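Local coordinates for iron-rich dpsA-homolog protein (Halobacterium salinarum, PDB 1TKP) that oxidises iron(II) with hydrogen peroxide and stores it as ferric mineral inside a hollow shell of twelve subunits, protecting DNA from oxidative damage, at the interface of chains A and B and the interface of chains A and C. Sequence-based numbering; all coordinates share one arbitrary frame. Chains: chain A/B/C, Iron-rich dpsA-homolog protein.

Contact 1: the interface of chains A and B. Residues chain A 173-175; chain B 56, 114-116.
At this subunit interface of the Dps homododecamer, not an exact two-fold, A:Asp173 in the tail after the last helix of chain A docks on the start of helix 115-142 of chain B and helps tie neighbouring subunits of the shell together. The carboxylate of A:Asp173 carries much of the contact. Its OD2 takes the backbone N-H of B:Ile115 through the syn lone pair, with OD2 and N 2.7 Å apart. B:Ile115 is the first residue of its helix, so the acid caps an N terminus. The helix end would probably help stabilise a negative charge there. CG of A:Asp173 stands anti to the backbone N (chi1 -163°), which points the carboxylate across the chain boundary. The other oxygen, OD1, is bound within chain A by N of A:Thr174 at 2.8 Å. That donor comes from above the carboxylate plane, and the two bonds together limit the rotation of the group. Water 1 lies 2.6 Å from OD2 of A:Asp173 and also meets the backbone N of B:Glu56, a residue with a role in iron translocation. Replacing A:Asp173 with an alanine would probably leave the first N-H of helix 115-142 in chain B without its cap and water 1 without its anchor on chain A. The CG2 methyl of B:Ile115 packs against the carboxylate carbon CG of A:Asp173 at 3.8 Å, and the two side chains cross at about a right angle. CD2 of A:Leu175 makes an apolar contact with CG2 of B:Ile115 at 4.0 Å. B:Arg116 holds the tail two residues further on, at A:Leu175. Its chain bends at chi3 (39°). NH1 of B:Arg116 donates to the backbone O of A:Leu175 at 2.9 Å; it lies in the carbonyl plane, but the O sits 27° out of the guanidinium plane.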
loop_
_atom_site.group_PDB
_atom_site.type_symbol
_atom_site.label_atom_id
_atom_site.label_comp_id
_atom_site.label_asym_id
_atom_site.label_seq_id
_atom_site.Cartn_x
_atom_site.Cartn_y
_atom_site.Cartn_z
ATOM N N ASP A 173 -24.559 -26.928 -14.395
ATOM C CA ASP A 173 -23.594 -26.911 -15.441
ATOM C C ASP A 173 -22.257 -27.219 -14.791
ATOM O O ASP A 173 -22.107 -27.090 -13.544
ATOM C CB ASP A 173 -23.584 -25.519 -16.126
ATOM C CG ASP A 173 -22.890 -25.575 -17.515
ATOM O OD1 ASP A 173 -22.469 -26.747 -17.919
ATOM O OD2 ASP A 173 -22.709 -24.537 -18.231
ATOM N N THR A 174 -21.311 -27.632 -15.578
ATOM C CA THR A 174 -19.972 -27.868 -15.006
ATOM C C THR A 174 -19.038 -28.117 -16.177
ATOM O O THR A 174 -19.464 -28.483 -17.252
ATOM C CB THR A 174 -19.934 -29.126 -14.031
ATOM O OG1 THR A 174 -18.601 -29.665 -13.933
ATOM C CG2 THR A 174 -20.665 -30.358 -14.756
ATOM N N LEU A 175 -17.770 -27.915 -15.962
ATOM C CA LEU A 175 -16.810 -28.294 -16.972
ATOM C C LEU A 175 -16.614 -29.794 -17.023
ATOM O O LEU A 175 -16.050 -30.288 -17.978
ATOM C CB LEU A 175 -15.469 -27.627 -16.660
ATOM C CG LEU A 175 -15.403 -26.085 -16.811
ATOM C CD1 LEU A 175 -14.180 -25.473 -16.090
ATOM C CD2 LEU A 175 -15.304 -25.865 -18.268
ATOM N N GLU B 56 -22.199 -20.540 -14.900
ATOM C CA GLU B 56 -22.937 -21.073 -13.750
ATOM C C GLU B 56 -22.356 -22.435 -13.544
ATOM O O GLU B 56 -21.701 -22.970 -14.408
ATOM C CB GLU B 56 -24.391 -21.150 -14.100
ATOM C CG GLU B 56 -25.130 -19.823 -13.968
ATOM C CD GLU B 56 -26.554 -19.885 -14.455
ATOM O OE1 GLU B 56 -27.158 -18.777 -14.847
ATOM O OE2 GLU B 56 -27.016 -21.040 -14.599
ATOM N N ASP B 114 -23.745 -23.566 -22.660
ATOM C CA ASP B 114 -23.190 -24.134 -21.444
ATOM C C ASP B 114 -21.691 -23.747 -21.359
ATOM O O ASP B 114 -21.086 -23.271 -22.323
ATOM C CB ASP B 114 -23.422 -25.661 -21.570
ATOM C CG ASP B 114 -22.559 -26.263 -22.678
ATOM O OD1 ASP B 114 -22.903 -26.078 -23.852
ATOM O OD2 ASP B 114 -21.462 -26.834 -22.527
ATOM N N ILE B 115 -21.041 -24.002 -20.225
ATOM C CA ILE B 115 -19.669 -23.514 -20.100
ATOM C C ILE B 115 -18.647 -24.157 -21.043
ATOM O O ILE B 115 -17.821 -23.511 -21.558
ATOM C CB ILE B 115 -19.203 -23.416 -18.617
ATOM C CG1 ILE B 115 -17.895 -22.617 -18.534
ATOM C CG2 ILE B 115 -19.178 -24.800 -17.957
ATOM C CD1 ILE B 115 -18.056 -21.177 -18.841
ATOM N N ARG B 116 -18.704 -25.443 -21.296
ATOM C CA ARG B 116 -17.694 -25.962 -22.159
ATOM C C ARG B 116 -17.837 -25.410 -23.566
ATOM O O ARG B 116 -16.857 -25.238 -24.206
ATOM C CB ARG B 116 -17.603 -27.459 -22.238
ATOM C CG ARG B 116 -17.678 -28.110 -20.990
ATOM C CD ARG B 116 -17.418 -29.527 -21.074
ATOM N NE ARG B 116 -16.343 -29.855 -22.024
ATOM C CZ ARG B 116 -15.072 -30.041 -21.721
ATOM N NH1 ARG B 116 -14.663 -29.775 -20.459
ATOM N NH2 ARG B 116 -14.168 -30.397 -22.690
HETATM O O HOH W 1 -22.571 -22.062 -17.476
#

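Contact 2: the interface of chains A and C. Residues chain A 42, 79, 82-83, 92-94; chain C 49, 53.
C:Trp53 lays its indole against A:Ala82, with A:Asp79 and A:Tyr42 at its edge, at the two-fold interface of chains A and C. In this patch it buries 79 Å², followed by A:Asp79 and A:Tyr42. CG of the tryptophan is anti to the carbonyl carbon (chi1 -70°), and the ring reaches chain A with its N-H toward the acid. NE1 of C:Trp53 gives a nearly straight hydrogen bond to OD1 of A:Asp79, 2.8 Å long and 171° at the hydrogen. OD1 lies in the indole plane, yet the donor meets the carboxylate from above its own plane. From the opposite face of the carboxylate, NZ of C:Lys49 makes a salt bridge to OD1 of A:Asp79 at 3.0 Å. Two donors thus grip one oxygen from opposite faces and help hold the carboxylate in place. The methyl CB of A:Ala82 sits over the centre of the indole six-membered ring in a close CH-pi contact. CG of A:Pro92 packs on CE3 of C:Trp53 at 3.7 Å. At the rim, CE1 of A:Tyr42 and CH2 of C:Trp53 meet edge to edge, 3.8 Å apart. The phenol OH of A:Tyr42 is 2.8 Å from water 2, which also contacts NZ of C:Lys49 and so joins the two polar groups. A:Asp79 and A:Glu83 are iron ligands of the site shared between two subunits, so the indole and lysine probably help position one of its acids. C:Trp53 itself is involved in iron translocation. In the fold, C:Lys49 and C:Trp53 lie near the C-terminal end of helix 24-54, facing helices 24-54 and 60-87 of chain A and the loop between helices 60-87 and 96-102, which holds A:Pro92.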
loop_
_atom_site.group_PDB
_atom_site.type_symbol
_atom_site.label_atom_id
_atom_site.label_comp_id
_atom_site.label_asym_id
_atom_site.label_seq_id
_atom_site.Cartn_x
_atom_site.Cartn_y
_atom_site.Cartn_z
ATOM N N TYR A 42 -26.845 -12.860 11.911
ATOM C CA TYR A 42 -25.902 -13.569 12.703
ATOM C C TYR A 42 -26.130 -15.095 12.696
ATOM O O TYR A 42 -25.147 -15.854 12.824
ATOM C CB TYR A 42 -25.944 -13.059 14.144
ATOM C CG TYR A 42 -24.683 -12.347 14.487
ATOM C CD1 TYR A 42 -24.714 -11.115 15.151
ATOM C CD2 TYR A 42 -23.473 -12.832 14.017
ATOM C CE1 TYR A 42 -23.530 -10.432 15.395
ATOM C CE2 TYR A 42 -22.285 -12.142 14.212
ATOM C CZ TYR A 42 -22.342 -10.943 14.937
ATOM O OH TYR A 42 -21.205 -10.233 15.261
ATOM N N ASP A 79 -23.048 -6.268 12.223
ATOM C CA ASP A 79 -22.495 -5.158 12.973
ATOM C C ASP A 79 -23.205 -3.856 12.615
ATOM O O ASP A 79 -23.505 -3.073 13.481
ATOM C CB ASP A 79 -20.968 -5.025 12.656
ATOM C CG ASP A 79 -20.332 -4.023 13.533
ATOM O OD1 ASP A 79 -20.258 -4.315 14.758
ATOM O OD2 ASP A 79 -19.964 -2.853 13.133
ATOM N N ALA A 82 -26.788 -3.977 14.294
ATOM C CA ALA A 82 -26.664 -3.848 15.757
ATOM C C ALA A 82 -26.372 -2.405 16.151
ATOM O O ALA A 82 -26.888 -1.888 17.172
ATOM C CB ALA A 82 -25.570 -4.778 16.334
ATOM N N GLU A 83 -25.444 -1.786 15.426
ATOM C CA GLU A 83 -24.985 -0.408 15.804
ATOM C C GLU A 83 -26.104 0.529 15.553
ATOM O O GLU A 83 -26.303 1.452 16.367
ATOM C CB GLU A 83 -23.753 0.044 15.020
ATOM C CG GLU A 83 -22.526 -0.505 15.725
ATOM C CD GLU A 83 -21.229 -0.497 14.946
ATOM O OE1 GLU A 83 -20.243 -1.185 15.396
ATOM O OE2 GLU A 83 -21.141 0.197 13.897
ATOM N N PRO A 92 -29.413 -4.115 20.858
ATOM C CA PRO A 92 -29.288 -5.171 19.833
ATOM C C PRO A 92 -29.187 -6.502 20.525
ATOM O O PRO A 92 -28.466 -6.579 21.472
ATOM C CB PRO A 92 -27.980 -4.845 19.135
ATOM C CG PRO A 92 -27.180 -3.998 20.264
ATOM C CD PRO A 92 -28.287 -3.177 20.902
ATOM N N HIS A 93 -29.911 -7.515 20.065
ATOM C CA HIS A 93 -29.675 -8.920 20.463
ATOM C C HIS A 93 -28.187 -9.261 20.465
ATOM O O HIS A 93 -27.493 -9.025 19.522
ATOM C CB HIS A 93 -30.365 -9.838 19.478
ATOM C CG HIS A 93 -31.845 -9.641 19.414
ATOM N ND1 HIS A 93 -32.602 -9.286 20.527
ATOM C CD2 HIS A 93 -32.707 -9.694 18.372
ATOM C CE1 HIS A 93 -33.867 -9.186 20.173
ATOM N NE2 HIS A 93 -33.957 -9.436 18.879
ATOM N N ALA A 94 -27.734 -9.922 21.512
ATOM C CA ALA A 94 -26.309 -10.055 21.726
ATOM C C ALA A 94 -25.862 -11.519 21.916
ATOM O O ALA A 94 -25.052 -11.987 21.129
ATOM C CB ALA A 94 -25.871 -9.182 22.926
ATOM N N LYS C 49 -18.705 -8.111 21.104
ATOM C CA LYS C 49 -19.474 -7.391 20.122
ATOM C C LYS C 49 -20.482 -6.583 20.844
ATOM O O LYS C 49 -20.694 -5.384 20.554
ATOM C CB LYS C 49 -20.263 -8.333 19.198
ATOM C CG LYS C 49 -19.383 -8.940 18.051
ATOM C CD LYS C 49 -18.378 -7.974 17.281
ATOM C CE LYS C 49 -19.108 -6.902 16.561
ATOM N NZ LYS C 49 -18.453 -6.668 15.104
ATOM N N TRP C 53 -20.739 -2.476 20.834
ATOM C CA TRP C 53 -21.899 -1.811 20.335
ATOM C C TRP C 53 -22.417 -0.850 21.334
ATOM O O TRP C 53 -22.837 0.267 20.974
ATOM C CB TRP C 53 -23.027 -2.811 20.127
ATOM C CG TRP C 53 -22.727 -3.687 19.010
ATOM C CD1 TRP C 53 -21.905 -3.405 17.969
ATOM C CD2 TRP C 53 -23.221 -4.995 18.792
ATOM N NE1 TRP C 53 -21.873 -4.455 17.091
ATOM C CE2 TRP C 53 -22.684 -5.446 17.589
ATOM C CE3 TRP C 53 -24.096 -5.829 19.488
ATOM C CZ2 TRP C 53 -22.941 -6.728 17.083
ATOM C CZ3 TRP C 53 -24.414 -7.071 18.948
ATOM C CH2 TRP C 53 -23.840 -7.498 17.758
HETATM O O HOH W 2 -20.818 -7.990 13.618
#

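The C-alpha centres of contact 1 and contact 2 are about 41 Å apart, and they share no residue. Chain A takes part in both. It offers its C-terminal tail to chain B in contact 1, and helices 24-54 and 60-87 with a following loop to chain C in contact 2. The two interfaces differ in symmetry: contact 2 has a twin with the chains exchanged, whereas contact 1 belongs to an interface that is not an exact two-fold. Using both, each subunit joins several neighbours, as closing the dodecameric shell requires. Contact 2 also borders the shared iron site.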